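Ral guanine nucleotide dissociation stimulator-like 2 (Mus musculus, PDB 4JGW) probably acts as a guanine nucleotide exchange factor for small G proteins, this piece holding its N-terminal Ras-GEF motif and its CDC25-homology catalytic domain. Local coordinates at residues 254-259 / 310-315; 316-321 / 338-343. All coordinates share one frame; numbering follows the deposited sequence.

Contact 1: residues 254-259 / 310-315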
loop_
_atom_site.group_PDB
_atom_site.type_symbol
_atom_site.label_atom_id
_atom_site.label_comp_id
_atom_site.label_asym_id
_atom_site.label_seq_id
_atom_site.Cartn_x
_atom_site.Cartn_y
_atom_site.Cartn_z
ATOM N N ASN A 254 -13.814 6.664 3.885
ATOM C CA ASN A 254 -14.828 7.701 3.689
ATOM C C ASN A 254 -16.181 7.350 4.310
ATOM O O ASN A 254 -16.907 8.238 4.758
ATOM C CB ASN A 254 -15.001 8.022 2.198
ATOM C CG ASN A 254 -13.797 8.751 1.600
ATOM O OD1 ASN A 254 -13.017 9.396 2.307
ATOM N ND2 ASN A 254 -13.656 8.659 0.284
ATOM N N LYS A 255 -16.510 6.057 4.330
ATOM C CA LYS A 255 -17.740 5.570 4.964
ATOM C C LYS A 255 -17.714 5.780 6.476
ATOM O O LYS A 255 -18.726 6.159 7.074
ATOM C CB LYS A 255 -17.977 4.088 4.652
ATOM C CG LYS A 255 -18.543 3.814 3.269
ATOM C CD LYS A 255 -18.901 2.340 3.101
ATOM C CE LYS A 255 -19.137 1.994 1.634
ATOM N NZ LYS A 255 -19.439 0.547 1.434
ATOM N N VAL A 256 -16.554 5.533 7.085
ATOM C CA VAL A 256 -16.369 5.717 8.524
ATOM C C VAL A 256 -16.465 7.202 8.882
ATOM O O VAL A 256 -17.190 7.577 9.808
ATOM C CB VAL A 256 -15.027 5.105 9.015
ATOM C CG1 VAL A 256 -14.790 5.407 10.492
ATOM C CG2 VAL A 256 -15.007 3.601 8.776
ATOM N N ALA A 257 -15.743 8.036 8.133
ATOM C CA ALA A 257 -15.788 9.490 8.299
ATOM C C ALA A 257 -17.194 10.033 8.061
ATOM O O ALA A 257 -17.641 10.945 8.760
ATOM C CB ALA A 257 -14.790 10.168 7.366
ATOM N N GLY A 258 -17.879 9.462 7.072
ATOM C CA GLY A 258 -19.261 9.815 6.765
ATOM C C GLY A 258 -20.211 9.446 7.890
ATOM O O GLY A 258 -21.106 10.220 8.231
ATOM N N ALA A 259 -20.006 8.264 8.469
ATOM C CA ALA A 259 -20.814 7.791 9.594
ATOM C C ALA A 259 -20.734 8.730 10.796
ATOM O O ALA A 259 -21.747 8.987 11.451
ATOM C CB ALA A 259 -20.405 6.384 9.990
ATOM N N VAL A 310 -8.747 5.983 13.145
ATOM C CA VAL A 310 -8.416 7.129 14.001
ATOM C C VAL A 310 -8.506 8.412 13.184
ATOM O O VAL A 310 -9.162 9.369 13.598
ATOM C CB VAL A 310 -7.011 7.013 14.652
ATOM C CG1 VAL A 310 -6.582 8.342 15.275
ATOM C CG2 VAL A 310 -7.008 5.938 15.706
ATOM N N TYR A 311 -7.862 8.414 12.017
ATOM C CA TYR A 311 -7.875 9.578 11.141
ATOM C C TYR A 311 -9.244 9.826 10.522
ATOM O O TYR A 311 -9.637 10.975 10.341
ATOM C CB TYR A 311 -6.808 9.479 10.047
ATOM C CG TYR A 311 -6.625 10.779 9.290
ATOM C CD1 TYR A 311 -6.054 11.893 9.905
ATOM C CD2 TYR A 311 -7.038 10.902 7.969
ATOM C CE1 TYR A 311 -5.889 13.093 9.216
ATOM C CE2 TYR A 311 -6.878 12.097 7.269
ATOM C CZ TYR A 311 -6.303 13.185 7.899
ATOM O OH TYR A 311 -6.144 14.365 7.212
ATOM N N ALA A 312 -9.961 8.750 10.200
ATOM C CA ALA A 312 -11.307 8.858 9.647
ATOM C C ALA A 312 -12.230 9.606 10.603
ATOM O O ALA A 312 -12.947 10.517 10.192
ATOM C CB ALA A 312 -11.867 7.482 9.325
ATOM N N VAL A 313 -12.181 9.231 11.879
ATOM C CA VAL A 313 -13.031 9.833 12.901
ATOM C C VAL A 313 -12.570 11.249 13.250
ATOM O O VAL A 313 -13.385 12.167 13.312
ATOM C CB VAL A 313 -13.114 8.944 14.174
ATOM C CG1 VAL A 313 -13.919 9.630 15.267
ATOM C CG2 VAL A 313 -13.736 7.592 13.841
ATOM N N VAL A 314 -11.266 11.420 13.464
ATOM C CA VAL A 314 -10.714 12.719 13.854
ATOM C C VAL A 314 -10.890 13.791 12.764
ATOM O O VAL A 314 -11.201 14.942 13.076
ATOM C CB VAL A 314 -9.235 12.608 14.342
ATOM C CG1 VAL A 314 -8.251 12.609 13.177
ATOM C CG2 VAL A 314 -8.901 13.727 15.313
ATOM N N SER A 315 -10.716 13.408 11.496
ATOM C CA SER A 315 -10.885 14.345 10.383
ATOM C C SER A 315 -12.353 14.711 10.189
ATOM O O SER A 315 -12.675 15.842 9.821
ATOM C CB SER A 315 -10.290 13.790 9.086
ATOM O OG SER A 315 -10.995 12.646 8.636
#

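Contact 2: residues 316-321 / 338-343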
loop_
_atom_site.group_PDB
_atom_site.type_symbol
_atom_site.label_atom_id
_atom_site.label_comp_id
_atom_site.label_asym_id
_atom_site.label_seq_id
_atom_site.Cartn_x
_atom_site.Cartn_y
_atom_site.Cartn_z
ATOM N N ALA A 316 -13.233 13.743 10.443
ATOM C CA ALA A 316 -14.676 13.969 10.421
ATOM C C ALA A 316 -15.106 14.950 11.513
ATOM O O ALA A 316 -15.965 15.797 11.284
ATOM C CB ALA A 316 -15.419 12.655 10.564
ATOM N N LEU A 317 -14.499 14.830 12.693
ATOM C CA LEU A 317 -14.811 15.704 13.823
ATOM C C LEU A 317 -14.181 17.096 13.702
ATOM O O LEU A 317 -14.654 18.049 14.327
ATOM C CB LEU A 317 -14.406 15.046 15.147
ATOM C CG LEU A 317 -15.213 13.837 15.639
ATOM C CD1 LEU A 317 -14.598 13.273 16.910
ATOM C CD2 LEU A 317 -16.676 14.189 15.873
ATOM N N GLN A 318 -13.120 17.201 12.901
ATOM C CA GLN A 318 -12.456 18.480 12.627
ATOM C C GLN A 318 -13.079 19.186 11.426
ATOM O O GLN A 318 -12.829 20.373 11.192
ATOM C CB GLN A 318 -10.963 18.266 12.370
ATOM C CG GLN A 318 -10.133 17.991 13.615
ATOM C CD GLN A 318 -8.680 17.679 13.288
ATOM O OE1 GLN A 318 -8.389 16.904 12.374
ATOM N NE2 GLN A 318 -7.764 18.282 14.035
ATOM N N SER A 319 -13.887 18.439 10.673
ATOM C CA SER A 319 -14.548 18.917 9.464
ATOM C C SER A 319 -15.447 20.125 9.741
ATOM O O SER A 319 -16.019 20.245 10.830
ATOM C CB SER A 319 -15.371 17.781 8.852
ATOM O OG SER A 319 -15.765 18.078 7.528
ATOM N N SER A 320 -15.567 21.009 8.747
ATOM C CA SER A 320 -16.340 22.255 8.871
ATOM C C SER A 320 -17.743 22.090 9.480
ATOM O O SER A 320 -18.063 22.779 10.449
ATOM C CB SER A 320 -16.411 23.004 7.532
ATOM O OG SER A 320 -15.172 23.616 7.216
ATOM N N PRO A 321 -18.577 21.176 8.932
ATOM C CA PRO A 321 -19.934 21.035 9.484
ATOM C C PRO A 321 -20.010 20.456 10.909
ATOM O O PRO A 321 -21.074 20.506 11.530
ATOM C CB PRO A 321 -20.627 20.098 8.485
ATOM C CG PRO A 321 -19.526 19.357 7.827
ATOM C CD PRO A 321 -18.376 20.306 7.756
ATOM N N ARG A 338 -9.687 16.824 25.934
ATOM C CA ARG A 338 -8.244 16.600 26.062
ATOM C C ARG A 338 -7.788 15.362 25.292
ATOM O O ARG A 338 -6.702 15.357 24.710
ATOM C CB ARG A 338 -7.839 16.491 27.535
ATOM N N VAL A 339 -8.619 14.321 25.296
ATOM C CA VAL A 339 -8.375 13.119 24.499
ATOM C C VAL A 339 -8.420 13.454 23.007
ATOM O O VAL A 339 -7.552 13.024 22.243
ATOM C CB VAL A 339 -9.379 11.978 24.838
ATOM C CG1 VAL A 339 -9.317 10.857 23.800
ATOM C CG2 VAL A 339 -9.110 11.419 26.233
ATOM N N PHE A 340 -9.425 14.233 22.607
ATOM C CA PHE A 340 -9.599 14.634 21.211
ATOM C C PHE A 340 -8.439 15.487 20.686
ATOM O O PHE A 340 -7.983 15.283 19.562
ATOM C CB PHE A 340 -10.938 15.357 21.016
ATOM C CG PHE A 340 -11.182 15.821 19.604
ATOM C CD1 PHE A 340 -11.295 14.906 18.564
ATOM C CD2 PHE A 340 -11.310 17.176 19.320
ATOM C CE1 PHE A 340 -11.521 15.335 17.260
ATOM C CE2 PHE A 340 -11.538 17.613 18.019
ATOM C CZ PHE A 340 -11.645 16.691 16.987
ATOM N N SER A 341 -7.972 16.433 21.501
ATOM C CA SER A 341 -6.804 17.253 21.164
ATOM C C SER A 341 -5.555 16.391 20.980
ATOM O O SER A 341 -4.771 16.610 20.052
ATOM C CB SER A 341 -6.552 18.309 22.244
ATOM O OG SER A 341 -7.657 19.184 22.374
ATOM N N SER A 342 -5.390 15.411 21.868
ATOM C CA SER A 342 -4.292 14.449 21.808
ATOM C C SER A 342 -4.355 13.600 20.537
ATOM O O SER A 342 -3.320 13.238 19.976
ATOM C CB SER A 342 -4.307 13.551 23.052
ATOM O OG SER A 342 -3.253 12.606 23.028
ATOM N N LEU A 343 -5.573 13.292 20.090
ATOM C CA LEU A 343 -5.783 12.547 18.847
ATOM C C LEU A 343 -5.541 13.413 17.614
ATOM O O LEU A 343 -5.112 12.913 16.573
ATOM C CB LEU A 343 -7.194 11.951 18.798
ATOM C CG LEU A 343 -7.508 10.769 19.720
ATOM C CD1 LEU A 343 -9.010 10.546 19.809
ATOM C CD2 LEU A 343 -6.795 9.495 19.270
#

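Contact 1: residues 254-259 / 310-315
Val256 and Ala257 of helix 244-264 meet Ala312 and Val313 of helix 307-318. Apolar contacts come first. Val256 lays its CG1 methyl over Ala312, with CG1 3.8 Å from Ala312 CB. The same methyl reaches CG2 of Val313 at 4.1 Å, so one branch of Val256 serves both residues. Its chi1 of 175° sets CG1 opposite the backbone N and gives it this place. Ala257 CB and Ala312 CB lie side by side, 4.4 Å apart.

The second kind of contact is with the backbone. Ala257 CB sits 3.4 Å from Ala312 O, and Ala257 CA makes a CA-H...O contact with that oxygen at 3.6 Å. The angle at the hydrogen, 126°, is far from straight, which suggests a minor contribution. Small residues allow this approach: the CA atoms of Ala257 and Ala312 are 4.7 Å apart, and the axes of the two segments come within 8.0 Å at a crossing angle of -36°.

Phe253 also touches Ala312, and Trp294 and Ala298 of helix 284-303 touch Val313. With no hydrogen bond between them, the segments rely on close van der Waals fit of alanine and valine side chains, with one carbonyl oxygen against Ala257, inside the Ras-GEF catalytic domain.

Contact 2: residues 316-321 / 338-343
Phe340 of helix 334-344 meets Leu317 and the next residue, Gln318. Along 338-343 it is the one residue whose side chain touches the other segment. Its chi1 of 179° turns CG opposite the backbone N and sends the ring out toward 316-321. The outer part of the ring does the touching. Atom CE1 lies 3.6 Å from Leu317 CB and 3.7 Å from Leu317 CD1. Leu317 thus offers both its root and one branch tip to the same ring atom. Phe340 CZ is 3.7 Å from Leu317 CB and 3.9 Å from Gln318 CG, so the end of the ring is shared by two neighbouring residues. Both approach the ring at a slant.

The amide of Gln318 stands steeply to the ring, with the planes 81° apart. Gln318 gives the ring its aliphatic CG rather than its amide. It is exposed, while Leu317 is buried, so the ring bridges the interior and the surface. Outside the two segments, the Trp329 ring meets that of Phe340, with planes about 30° apart.

Next in sequence, Ser341 turns away from 316-321, and its OG bonds to Leu337 O within its own helix. Leu343, one turn after Phe340, packs on Ala298 and Glu299 of helix 284-303. Leu317 rests on Leu291 and Ile295 of that helix. Helix 284-303 thus touches Leu317 from one segment and Leu343 from the other. The contact is a helix-to-helix aromatic-aliphatic packing within the mainly helical body of the CDC25-homology (RasGEF) catalytic domain.

Contact 1 and contact 2 follow each other along the chain and lie in the same Ras-GEF domain, their centres 11 Å apart. Helix 307-318 is common to both. Its 310-315 part packs on helix 244-264, and residues further along the chain meet helix 334-344. The contacts also touch directly: Ala316 CB is 3.3 Å from Ala257 O, and Val314 CG2 is 3.6 Å from Phe340 CE1. Val314 and Ala312 leave helix 307-318 toward different neighbours, so this helix lies between 244-264 and 334-344. Helix 284-303 touches residues of both contacts. Together the two contacts join helices 244-264, 307-318 and 334-344 within the catalytic domain.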